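PDB 3FKD: L-threonine-O-3-phosphate decarboxylase from Porphyromonas gingivalis, which probably uses pyridoxal 5'-phosphate as cofactor to decarboxylate L-threonine O-3-phosphate, on an aminotransferase class I and II scaffold. Local coordinates for residues I250-W253 / Q254-T257. Sequence-based numbering, arbitrary orientation.
Sequences IRKW and QRNT
The carbonyl oxygen of Trp253 is gripped by Thr257 from one turn further along the helix: OG1 donates a hydrogen bond of 2.8 Å to Trp253 O, whereas Thr257 N is shared between two weak bonds, to Trp253 O (127° at the hydrogen) and to Gln254 O, so the hydroxyl makes the firmer bond. The threonine hydroxyl reaches back because OG1 lies beside its own backbone N, anti to the carbonyl carbon (chi1 -67°). It is also hydrogen-bonded to the hydroxyl of Thr322. The three preceding carbonyls are satisfied in the regular alpha-helical i to i+4 way, Gln254 N to Ile250 O at 2.9 Å, Arg255 N to Arg251 O at the same length, and Asn256 N to Lys252 O at 3.0 Å. Although Asn256 ND2 also comes close to Lys252 O, its angle is too poor for a hydrogen bond; the amide crosses the lysine chain, with ND2 4.0 Å from Lys252 CG. On the same exposed flank, the guanidinium nitrogen NH2 of Arg255 lies 3.8 Å from the aliphatic CB of Lys252, approaching obliquely. Trp253 points to a different side of the helix, its CG anti to the backbone N (chi1 -157°), into a buried site where the indole meets the rings of Trp25 and Phe172 and NE1 donates to Thr322 O. Gln254 NE2 is hydrogen-bonded to Thr174 OG1. Polar side-chain ends thus join this turn to Thr322, just beyond strand 317-321, and to Thr174, while Lys252 NZ and Arg255 NH2 keep their like charges 5.6 Å apart.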
loop_
_atom_site.group_PDB
_atom_site.type_symbol
_atom_site.label_atom_id
_atom_site.label_comp_id
_atom_site.label_asym_id
_atom_site.label_seq_id
_atom_site.Cartn_x
_atom_site.Cartn_y
_atom_site.Cartn_z
ATOM N N ILE A 250 -9.583 27.032 7.347
ATOM C CA ILE A 250 -10.316 26.426 8.437
ATOM C C ILE A 250 -11.321 27.361 9.136
ATOM O O ILE A 250 -12.350 26.882 9.597
ATOM C CB ILE A 250 -9.399 25.743 9.471
ATOM C CG1 ILE A 250 -10.247 24.902 10.438
ATOM C CG2 ILE A 250 -8.568 26.767 10.221
ATOM C CD1 ILE A 250 -11.170 23.944 9.761
ATOM N N ARG A 251 -11.051 28.667 9.209
ATOM C CA ARG A 251 -12.016 29.569 9.848
ATOM C C ARG A 251 -13.273 29.644 9.017
ATOM O O ARG A 251 -14.383 29.466 9.514
ATOM C CB ARG A 251 -11.464 30.971 10.070
ATOM C CG ARG A 251 -10.395 31.004 11.107
ATOM C CD ARG A 251 -10.420 32.274 11.931
ATOM N NE ARG A 251 -9.910 32.004 13.275
ATOM C CZ ARG A 251 -8.656 31.630 13.547
ATOM N NH1 ARG A 251 -7.757 31.495 12.562
ATOM N NH2 ARG A 251 -8.304 31.389 14.811
ATOM N N LYS A 252 -13.090 29.858 7.732
ATOM C CA LYS A 252 -14.229 29.945 6.856
ATOM C C LYS A 252 -15.057 28.617 6.803
ATOM O O LYS A 252 -16.287 28.624 6.774
ATOM C CB LYS A 252 -13.735 30.466 5.504
ATOM C CG LYS A 252 -14.578 30.133 4.320
ATOM C CD LYS A 252 -14.079 28.848 3.640
ATOM C CE LYS A 252 -14.580 28.834 2.217
ATOM N NZ LYS A 252 -14.634 30.271 1.680
ATOM N N TRP A 253 -14.386 27.475 6.819
ATOM C CA TRP A 253 -15.091 26.199 6.869
ATOM C C TRP A 253 -15.867 25.987 8.192
ATOM O O TRP A 253 -16.995 25.516 8.202
ATOM C CB TRP A 253 -14.081 25.075 6.701
ATOM C CG TRP A 253 -14.663 23.777 6.205
ATOM C CD1 TRP A 253 -15.907 23.569 5.663
ATOM C CD2 TRP A 253 -13.981 22.517 6.152
ATOM N NE1 TRP A 253 -16.050 22.248 5.313
ATOM C CE2 TRP A 253 -14.874 21.585 5.577
ATOM C CE3 TRP A 253 -12.693 22.087 6.518
ATOM C CZ2 TRP A 253 -14.518 20.245 5.368
ATOM C CZ3 TRP A 253 -12.353 20.765 6.324
ATOM C CH2 TRP A 253 -13.264 19.852 5.755
ATOM N N GLN A 254 -15.210 26.311 9.294
ATOM C CA GLN A 254 -15.701 26.157 10.649
ATOM C C GLN A 254 -16.941 27.030 10.790
ATOM O O GLN A 254 -17.952 26.620 11.337
ATOM C CB GLN A 254 -14.594 26.654 11.579
ATOM C CG GLN A 254 -14.497 26.122 12.964
ATOM C CD GLN A 254 -13.059 26.282 13.505
ATOM O OE1 GLN A 254 -12.417 25.313 13.986
ATOM N NE2 GLN A 254 -12.530 27.507 13.383
ATOM N N ARG A 255 -16.864 28.238 10.253
ATOM C CA ARG A 255 -17.945 29.179 10.361
ATOM C C ARG A 255 -19.141 28.840 9.448
ATOM O O ARG A 255 -20.280 29.009 9.844
ATOM C CB ARG A 255 -17.383 30.625 10.244
ATOM C CG ARG A 255 -18.078 31.588 9.354
ATOM C CD ARG A 255 -17.367 32.926 9.384
ATOM N NE ARG A 255 -16.445 33.165 8.255
ATOM C CZ ARG A 255 -16.831 33.349 6.984
ATOM N NH1 ARG A 255 -18.124 33.285 6.653
ATOM N NH2 ARG A 255 -15.928 33.583 6.033
ATOM N N ASN A 256 -18.910 28.320 8.258
ATOM C CA ASN A 256 -20.012 27.755 7.489
ATOM C C ASN A 256 -20.658 26.569 8.203
ATOM O O ASN A 256 -21.795 26.206 7.929
ATOM C CB ASN A 256 -19.521 27.280 6.134
ATOM C CG ASN A 256 -19.036 28.402 5.282
ATOM O OD1 ASN A 256 -19.550 29.518 5.373
ATOM N ND2 ASN A 256 -18.042 28.128 4.441
ATOM N N THR A 257 -19.903 25.935 9.088
ATOM C CA THR A 257 -20.392 24.786 9.812
ATOM C C THR A 257 -21.391 25.220 10.917
ATOM O O THR A 257 -22.390 24.535 11.186
ATOM C CB THR A 257 -19.217 24.040 10.444
ATOM O OG1 THR A 257 -18.413 23.468 9.412
ATOM C CG2 THR A 257 -19.703 22.961 11.334
#